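CobC (Shigella flexneri 2a, PDB 6NRU) probably removes the phosphate from adenosylcobalamin 5'-phosphate and from alpha-ribazole 5'-phosphate, completing the nucleotide loop of vitamin B12. Local coordinates at residues 5-10 with 43-48; 161-166 with 182-187. All blocks are in the same frame, centred on the assembly; numbering follows the deposited sequence.

Contact 1 (5-10 with 43-48); sequences RLWLIR and TLLDDV. With SO4 (sulfate ion), chain N.
V48 lays its CG1 methyl over one face of the W7 indole, 3.7 Å from the centroid of the six-membered ring and 21° off the ring normal, a CH-pi contact. CG1 takes the branch anti to the backbone N (chi1 177°), and CG2 turns to the far rim, with W7 CH2 at 3.9 Å. On the opposite face lies R5 CD, from the same strand, and the indole has an aliphatic group on each face, both offset toward the rim. Its one polar atom, NE1, bonds to N146 OD1, so the N-H of the buried ring keeps a polar partner.

L45 divides its two methyls between W7 and I9, which both point from strand 5-10 to this side of the sheet. Its CD2 slides past the indole obliquely, 4.0 Å from W7 CE3, while CD1 meets I9 CD1 tip to tip at 3.7 Å. A leucine suits position 45, since its methyls serve different neighbours; both methyls of V48 are spent on one ring.

Away from this dry patch, D46 and D47 sit in the type I turn from L45 to V48 that follows helix 32-44; they face solvent, where carboxylates belong. R10, at the strand's other end, is partly exposed; its NH2 approaches, at a modelled distance too short to be taken literally, a sulfate also held by N17 and R60, probably mimicking a substrate phosphate. Contacts between the two segments are apolar, held mainly by water exclusion and close packing.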
ATOM      1  N   ARG A   5      -3.404  15.469  -6.473  1.00 48.42           N
ATOM      2  CA  ARG A   5      -3.966  14.146  -6.706  1.00 46.29           C
ATOM      3  C   ARG A   5      -2.937  13.084  -6.356  1.00 44.01           C
ATOM      4  O   ARG A   5      -1.794  13.142  -6.821  1.00 43.14           O
ATOM      5  CB  ARG A   5      -4.413  13.964  -8.155  1.00 45.81           C
ATOM      6  CG  ARG A   5      -4.741  12.520  -8.486  1.00 43.23           C
ATOM      7  CD  ARG A   5      -5.308  12.384  -9.873  1.00 44.91           C
ATOM      8  NE  ARG A   5      -6.720  12.733  -9.927  1.00 48.86           N
ATOM      9  CZ  ARG A   5      -7.579  12.207 -10.791  1.00 52.37           C
ATOM     10  NH1 ARG A   5      -8.852  12.579 -10.779  1.00 54.00           N
ATOM     11  NH2 ARG A   5      -7.160  11.305 -11.671  1.00 53.22           N
ATOM     12  N   LEU A   6      -3.348  12.113  -5.548  1.00 42.53           N
ATOM     13  CA  LEU A   6      -2.517  10.966  -5.207  1.00 39.59           C
ATOM     14  C   LEU A   6      -2.905   9.800  -6.104  1.00 40.00           C
ATOM     15  O   LEU A   6      -4.057   9.354  -6.084  1.00 41.35           O
ATOM     16  CB  LEU A   6      -2.683  10.589  -3.735  1.00 37.79           C
ATOM     17  CG  LEU A   6      -2.693  11.766  -2.757  1.00 35.90           C
ATOM     18  CD1 LEU A   6      -2.940  11.283  -1.342  1.00 35.41           C
ATOM     19  CD2 LEU A   6      -1.385  12.542  -2.842  1.00 37.72           C
ATOM     20  N   TRP A   7      -1.957   9.327  -6.903  1.00 40.11           N
ATOM     21  CA  TRP A   7      -2.155   8.131  -7.708  1.00 41.40           C
ATOM     22  C   TRP A   7      -1.655   6.938  -6.904  1.00 42.31           C
ATOM     23  O   TRP A   7      -0.464   6.855  -6.587  1.00 43.96           O
ATOM     24  CB  TRP A   7      -1.422   8.243  -9.044  1.00 42.00           C
ATOM     25  CG  TRP A   7      -1.806   9.461  -9.838  1.00 44.38           C
ATOM     26  CD1 TRP A   7      -1.412  10.749  -9.610  1.00 45.12           C
ATOM     27  CD2 TRP A   7      -2.662   9.503 -10.988  1.00 47.45           C
ATOM     28  NE1 TRP A   7      -1.968  11.587 -10.544  1.00 47.80           N
ATOM     29  CE2 TRP A   7      -2.739  10.847 -11.403  1.00 49.05           C
ATOM     30  CE3 TRP A   7      -3.370   8.534 -11.706  1.00 47.83           C
ATOM     31  CZ2 TRP A   7      -3.498  11.248 -12.504  1.00 50.56           C
ATOM     32  CZ3 TRP A   7      -4.121   8.934 -12.799  1.00 48.80           C
ATOM     33  CH2 TRP A   7      -4.179  10.278 -13.186  1.00 50.14           C
ATOM     34  N   LEU A   8      -2.563   6.033  -6.558  1.00 41.97           N
ATOM     35  CA  LEU A   8      -2.260   4.924  -5.664  1.00 40.16           C
ATOM     36  C   LEU A   8      -2.033   3.654  -6.470  1.00 40.84           C
ATOM     37  O   LEU A   8      -2.864   3.286  -7.309  1.00 42.40           O
ATOM     38  CB  LEU A   8      -3.395   4.718  -4.659  1.00 38.68           C
ATOM     39  CG  LEU A   8      -3.914   5.996  -3.994  1.00 37.49           C
ATOM     40  CD1 LEU A   8      -5.051   5.696  -3.032  1.00 36.40           C
ATOM     41  CD2 LEU A   8      -2.783   6.724  -3.279  1.00 36.43           C
ATOM     42  N   ILE A   9      -0.912   2.986  -6.213  1.00 41.47           N
ATOM     43  CA  ILE A   9      -0.588   1.707  -6.838  1.00 42.05           C
ATOM     44  C   ILE A   9      -0.113   0.756  -5.750  1.00 41.66           C
ATOM     45  O   ILE A   9       0.850   1.056  -5.035  1.00 41.07           O
ATOM     46  CB  ILE A   9       0.486   1.846  -7.929  1.00 42.84           C
ATOM     47  CG1 ILE A   9      -0.091   2.525  -9.171  1.00 45.29           C
ATOM     48  CG2 ILE A   9       1.064   0.480  -8.284  1.00 42.36           C
ATOM     49  CD1 ILE A   9       0.858   2.526 -10.352  1.00 48.50           C
ATOM     50  N   ARG A  10      -0.789  -0.380  -5.620  1.00 42.96           N
ATOM     51  CA  ARG A  10      -0.325  -1.464  -4.772  1.00 44.29           C
ATOM     52  C   ARG A  10       0.615  -2.350  -5.577  1.00 48.99           C
ATOM     53  O   ARG A  10       0.406  -2.567  -6.773  1.00 50.12           O
ATOM     54  CB  ARG A  10      -1.511  -2.274  -4.243  1.00 41.94           C
ATOM     55  CG  ARG A  10      -1.153  -3.563  -3.519  1.00 40.86           C
ATOM     56  CD  ARG A  10      -2.398  -4.417  -3.338  1.00 40.53           C
ATOM     57  NE  ARG A  10      -2.132  -5.710  -2.715  1.00 39.92           N
ATOM     58  CZ  ARG A  10      -3.047  -6.663  -2.579  1.00 40.20           C
ATOM     59  NH1 ARG A  10      -4.281  -6.465  -3.021  1.00 39.51           N
ATOM     60  NH2 ARG A  10      -2.733  -7.814  -2.001  1.00 41.85           N
ATOM     61  N   THR A  43       2.525   1.311 -18.936  1.00 53.68           N
ATOM     62  CA  THR A  43       1.887   1.836 -20.133  1.00 57.97           C
ATOM     63  C   THR A  43       0.522   2.441 -19.828  1.00 60.15           C
ATOM     64  O   THR A  43       0.072   3.334 -20.554  1.00 61.82           O
ATOM     65  CB  THR A  43       1.761   0.735 -21.188  1.00 59.44           C
ATOM     66  OG1 THR A  43       0.901  -0.299 -20.702  1.00 59.40           O
ATOM     67  CG2 THR A  43       3.128   0.138 -21.498  1.00 60.00           C
ATOM     68  N   LEU A  44      -0.144   1.979 -18.765  1.00 60.44           N
ATOM     69  CA  LEU A  44      -1.463   2.508 -18.436  1.00 62.65           C
ATOM     70  C   LEU A  44      -1.384   3.952 -17.959  1.00 67.38           C
ATOM     71  O   LEU A  44      -2.343   4.711 -18.138  1.00 69.73           O
ATOM     72  CB  LEU A  44      -2.142   1.643 -17.374  1.00 59.26           C
ATOM     73  CG  LEU A  44      -2.786   0.339 -17.844  1.00 58.25           C
ATOM     74  CD1 LEU A  44      -3.519  -0.329 -16.697  1.00 39.24           C
ATOM     75  CD2 LEU A  44      -3.726   0.608 -19.007  1.00 59.10           C
ATOM     76  N   LEU A  45      -0.256   4.343 -17.361  1.00 69.80           N
ATOM     77  CA  LEU A  45      -0.046   5.684 -16.830  1.00 72.22           C
ATOM     78  C   LEU A  45       1.175   6.348 -17.461  1.00 75.63           C
ATOM     79  O   LEU A  45       1.855   7.156 -16.822  1.00 77.38           O
ATOM     80  CB  LEU A  45       0.098   5.644 -15.315  1.00 70.85           C
ATOM     81  CG  LEU A  45      -0.989   4.837 -14.602  1.00 70.64           C
ATOM     82  CD1 LEU A  45      -0.435   4.104 -13.384  1.00 69.70           C
ATOM     83  CD2 LEU A  45      -2.151   5.737 -14.225  1.00 70.23           C
ATOM     84  N   ASP A  46       1.476   6.003 -18.714  1.00 74.50           N
ATOM     85  CA  ASP A  46       2.625   6.596 -19.386  1.00 74.79           C
ATOM     86  C   ASP A  46       2.421   8.088 -19.616  1.00 73.77           C
ATOM     87  O   ASP A  46       3.358   8.880 -19.462  1.00 74.92           O
ATOM     88  CB  ASP A  46       2.878   5.872 -20.709  1.00 78.82           C
ATOM     89  CG  ASP A  46       4.315   5.987 -21.167  1.00 82.98           C
ATOM     90  OD1 ASP A  46       5.196   6.250 -20.321  1.00 83.13           O
ATOM     91  OD2 ASP A  46       4.565   5.815 -22.374  1.00 86.15           O
ATOM     92  N   ASP A  47       1.203   8.490 -19.971  1.00 72.09           N
ATOM     93  CA  ASP A  47       0.900   9.878 -20.290  1.00 72.73           C
ATOM     94  C   ASP A  47       0.439  10.683 -19.082  1.00 68.96           C
ATOM     95  O   ASP A  47      -0.018  11.819 -19.248  1.00 70.31           O
ATOM     96  CB  ASP A  47      -0.158   9.944 -21.392  1.00 76.12           C
ATOM     97  CG  ASP A  47       0.379   9.495 -22.733  1.00 79.16           C
ATOM     98  OD1 ASP A  47       1.541   9.040 -22.783  1.00 79.27           O
ATOM     99  OD2 ASP A  47      -0.354   9.607 -23.737  1.00 81.37           O
ATOM    100  N   VAL A  48       0.539  10.126 -17.882  1.00 64.16           N
ATOM    101  CA  VAL A  48       0.247  10.863 -16.660  1.00 59.95           C
ATOM    102  C   VAL A  48       1.538  11.514 -16.183  1.00 57.81           C
ATOM    103  O   VAL A  48       2.507  10.823 -15.849  1.00 54.53           O
ATOM    104  CB  VAL A  48      -0.344   9.947 -15.579  1.00 55.82           C
ATOM    105  CG1 VAL A  48      -0.557  10.727 -14.294  1.00 54.91           C
ATOM    106  CG2 VAL A  48      -1.651   9.334 -16.063  1.00 53.71           C
TER
HETATM  107  S   SO4 N 302      -0.181  -8.365   0.718  1.00116.97           S
HETATM  108  O1  SO4 N 302      -0.525  -7.907   2.061  1.00116.75           O
HETATM  109  O2  SO4 N 302      -0.137  -9.824   0.700  1.00116.81           O
HETATM  110  O3  SO4 N 302      -1.185  -7.896  -0.230  1.00117.00           O
HETATM  111  O4  SO4 N 302       1.125  -7.833   0.338  1.00117.17           O

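Contact 2 (161-166 with 182-187). With EDO (1,2-ethanediol), chain Q.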
ATOM      1  N   ALA A 161      -9.469   5.492   3.539  1.00 33.56           N
ATOM      2  CA  ALA A 161     -10.490   5.612   4.576  1.00 30.10           C
ATOM      3  C   ALA A 161     -10.261   6.833   5.457  1.00 36.25           C
ATOM      4  O   ALA A 161     -11.205   7.566   5.768  1.00 39.91           O
ATOM      5  CB  ALA A 161     -10.532   4.341   5.425  1.00 30.24           C
ATOM      6  N   ARG A 162      -9.015   7.074   5.869  1.00 34.94           N
ATOM      7  CA  ARG A 162      -8.760   8.200   6.761  1.00 36.43           C
ATOM      8  C   ARG A 162      -8.868   9.537   6.034  1.00 39.33           C
ATOM      9  O   ARG A 162      -9.288  10.534   6.636  1.00 40.59           O
ATOM     10  CB  ARG A 162      -7.385   8.058   7.413  1.00 34.22           C
ATOM     11  CG  ARG A 162      -7.265   6.875   8.353  1.00 34.43           C
ATOM     12  CD  ARG A 162      -8.323   6.921   9.440  1.00 37.31           C
ATOM     13  NE  ARG A 162      -8.093   7.996  10.401  1.00 41.57           N
ATOM     14  CZ  ARG A 162      -8.923   9.016  10.601  1.00 43.82           C
ATOM     15  NH1 ARG A 162     -10.046   9.112   9.899  1.00 43.32           N
ATOM     16  NH2 ARG A 162      -8.627   9.947  11.501  1.00 45.76           N
ATOM     17  N   LEU A 163      -8.507   9.576   4.748  1.00 38.78           N
ATOM     18  CA  LEU A 163      -8.548  10.832   4.006  1.00 40.12           C
ATOM     19  C   LEU A 163      -9.976  11.344   3.854  1.00 42.05           C
ATOM     20  O   LEU A 163     -10.215  12.554   3.935  1.00 43.21           O
ATOM     21  CB  LEU A 163      -7.898  10.659   2.636  1.00 39.15           C
ATOM     22  CG  LEU A 163      -6.371  10.718   2.595  1.00 40.17           C
ATOM     23  CD1 LEU A 163      -5.859  10.405   1.197  1.00 32.70           C
ATOM     24  CD2 LEU A 163      -5.867  12.072   3.066  1.00 41.77           C
ATOM     25  N   ILE A 164     -10.936  10.448   3.637  1.00 43.12           N
ATOM     26  CA  ILE A 164     -12.316  10.872   3.434  1.00 45.49           C
ATOM     27  C   ILE A 164     -13.038  10.931   4.778  1.00 51.57           C
ATOM     28  O   ILE A 164     -14.263  11.089   4.831  1.00 54.21           O
ATOM     29  CB  ILE A 164     -13.042   9.959   2.427  1.00 41.78           C
ATOM     30  CG1 ILE A 164     -13.276   8.565   2.998  1.00 41.29           C
ATOM     31  CG2 ILE A 164     -12.233   9.826   1.156  1.00 39.77           C
ATOM     32  CD1 ILE A 164     -13.939   7.623   2.006  1.00 40.78           C
ATOM     33  N   GLY A 165     -12.283  10.822   5.871  1.00 54.78           N
ATOM     34  CA  GLY A 165     -12.815  11.103   7.187  1.00 55.63           C
ATOM     35  C   GLY A 165     -13.486   9.950   7.893  1.00 56.14           C
ATOM     36  O   GLY A 165     -14.366  10.179   8.733  1.00 58.56           O
HETATM   37  N   MSE A 166     -13.105   8.716   7.586  1.00 50.55           N
HETATM   38  CA  MSE A 166     -13.671   7.559   8.269  1.00 47.90           C
HETATM   39  C   MSE A 166     -12.693   6.955   9.275  1.00 45.41           C
HETATM   40  O   MSE A 166     -11.485   7.138   9.150  1.00 45.70           O
HETATM   41  CB  MSE A 166     -14.097   6.482   7.263  1.00 46.30           C
HETATM   42  CG  MSE A 166     -14.867   6.970   6.059  1.00 44.84           C
HETATM   43 SE   MSE A 166     -15.020   5.586   4.692  0.39 42.35          SE
HETATM   44  CE  MSE A 166     -16.434   4.521   5.468  1.00 42.53           C
ATOM     45  N   SER A 182      -5.397   3.544  -8.510  1.00 29.93           N
ATOM     46  CA  SER A 182      -6.452   4.375  -7.950  1.00 30.77           C
ATOM     47  C   SER A 182      -5.958   5.811  -7.844  1.00 35.90           C
ATOM     48  O   SER A 182      -4.756   6.082  -7.899  1.00 39.37           O
ATOM     49  CB  SER A 182      -6.890   3.870  -6.572  1.00 27.35           C
ATOM     50  OG  SER A 182      -7.142   2.479  -6.603  1.00 26.16           O
ATOM     51  N   ALA A 183      -6.902   6.737  -7.682  1.00 35.63           N
ATOM     52  CA  ALA A 183      -6.555   8.144  -7.546  1.00 29.33           C
ATOM     53  C   ALA A 183      -7.540   8.827  -6.608  1.00 37.08           C
ATOM     54  O   ALA A 183      -8.747   8.577  -6.671  1.00 28.99           O
ATOM     55  CB  ALA A 183      -6.535   8.852  -8.906  1.00 30.96           C
ATOM     56  N   ILE A 184      -7.001   9.666  -5.736  1.00 37.37           N
ATOM     57  CA  ILE A 184      -7.764  10.450  -4.798  1.00 36.84           C
ATOM     58  C   ILE A 184      -7.332  11.914  -4.839  1.00 37.84           C
ATOM     59  O   ILE A 184      -6.160  12.197  -4.765  1.00 37.56           O
ATOM     60  CB  ILE A 184      -7.647   9.885  -3.381  1.00 35.66           C
ATOM     61  CG1 ILE A 184      -8.146  10.895  -2.368  1.00 37.57           C
ATOM     62  CG2 ILE A 184      -6.228   9.446  -3.087  1.00 32.55           C
ATOM     63  CD1 ILE A 184      -9.035  10.289  -1.332  1.00 36.81           C
ATOM     64  N   ASP A 185      -8.288  12.837  -4.929  1.00 39.43           N
ATOM     65  CA  ASP A 185      -7.991  14.261  -4.995  1.00 43.44           C
ATOM     66  C   ASP A 185      -8.174  14.901  -3.626  1.00 43.99           C
ATOM     67  O   ASP A 185      -9.122  14.583  -2.904  1.00 44.95           O
ATOM     68  CB  ASP A 185      -8.895  14.960  -6.012  1.00 46.36           C
ATOM     69  CG  ASP A 185      -8.300  14.980  -7.405  1.00 48.69           C
ATOM     70  OD1 ASP A 185      -7.237  15.610  -7.591  1.00 50.19           O
ATOM     71  OD2 ASP A 185      -8.898  14.365  -8.315  1.00 49.09           O
ATOM     72  N   ILE A 186      -7.263  15.804  -3.272  1.00 43.01           N
ATOM     73  CA  ILE A 186      -7.334  16.540  -2.016  1.00 42.08           C
ATOM     74  C   ILE A 186      -7.221  18.025  -2.317  1.00 44.96           C
ATOM     75  O   ILE A 186      -6.287  18.456  -3.000  1.00 48.23           O
ATOM     76  CB  ILE A 186      -6.233  16.116  -1.028  1.00 40.90           C
ATOM     77  CG1 ILE A 186      -6.127  14.596  -0.954  1.00 38.46           C
ATOM     78  CG2 ILE A 186      -6.515  16.690   0.344  1.00 42.16           C
ATOM     79  CD1 ILE A 186      -4.952  14.122  -0.132  1.00 37.76           C
ATOM     80  N   ASN A 187      -8.170  18.805  -1.807  1.00 43.60           N
ATOM     81  CA  ASN A 187      -8.138  20.255  -1.939  1.00 45.24           C
ATOM     82  C   ASN A 187      -8.650  20.850  -0.640  1.00 46.17           C
ATOM     83  O   ASN A 187      -9.781  20.569  -0.233  1.00 44.15           O
ATOM     84  CB  ASN A 187      -8.978  20.725  -3.128  1.00 47.67           C
ATOM     85  CG  ASN A 187      -8.524  20.112  -4.437  1.00 49.03           C
ATOM     86  OD1 ASN A 187      -9.214  19.277  -5.015  1.00 48.84           O
ATOM     87  ND2 ASN A 187      -7.356  20.526  -4.910  1.00 50.77           N
TER
HETATM   88  C1  EDO Q 305     -11.140  12.946  11.160  1.00 41.14           C
HETATM   89  O1  EDO Q 305     -10.517  12.207  10.103  1.00 40.91           O
HETATM   90  C2  EDO Q 305     -10.573  12.512  12.508  1.00 41.37           C
HETATM   91  O2  EDO Q 305     -11.067  11.208  12.844  1.00 40.85           O
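L163 and I164, at the C-terminal end of helix 153-163, pack on strand 181-187 in the alpha/beta fold of the histidine phosphatases, where this helix covers one side of the central sheet. The first shell is made of methyl groups. L163 spans two strand residues: its CD2 lies 3.9 Å from I186 CD1, the two side chains crossing at about a right angle, and its CD1 is 4.1 Å from I184 CD1. I164 adds its CG2, also 4.1 Å from I184 CD1, so that the end of I184 is shared by two consecutive residues. I184 and I186 alternate with D185 along the strand and therefore point to the same side, offering beta-branched chains, well suited to an extended backbone, to the helix. In I184 CG1 stands anti to the backbone N, and a chi2 of 135°, away from the staggered values, sets where CD1 meets both partners.

Around these methyls, I135 of helix 124-136 and A191 of strand 190-198 also touch L163, while L6 packs against both isoleucines from the neighbouring strand. D185 points away from the helix and forms a salt bridge with R5.

The helix ends just beyond L163 in a Schellman motif, which sets the course of the backbone at I164: the N of selenomethionine M166 bonds to A161 O, and G165 N to R162 O. G165 occupies its C-prime position with positive phi (87°), a conformation for which glycine is the natural residue. R162, bent at chi2 and chi3, folds back over this turn and also holds an ethanediol, probably from the crystallisation liquor. R162 NH1 donates to M166 O at 2.6 Å, from 50° out of that carbonyl plane.

How the contacts relate
Contacts 1 and 2 lie on opposite faces of one mixed sheet, their centres about 16 Å apart. Strands 5-10 and 181-187 are antiparallel neighbours, joined by probable hydrogen bonds from L8 N to S182 O (2.6 Å) and from L6 N to I184 O (2.9 Å). Alternation along 5-10 divides its residues: W7 and I9 serve contact 1, whereas L6 reaches the other side, its CD1 3.7 Å from I186 CD1 in contact 2. Of the two, contact 1 lies nearer the active site: strand 5-10 leads into H11, probably the phosphohistidine nucleophile, whose side chain is about 6 Å from that of I9, and its R10 lies beside the sulfate. Contact 2 lies away from the active site.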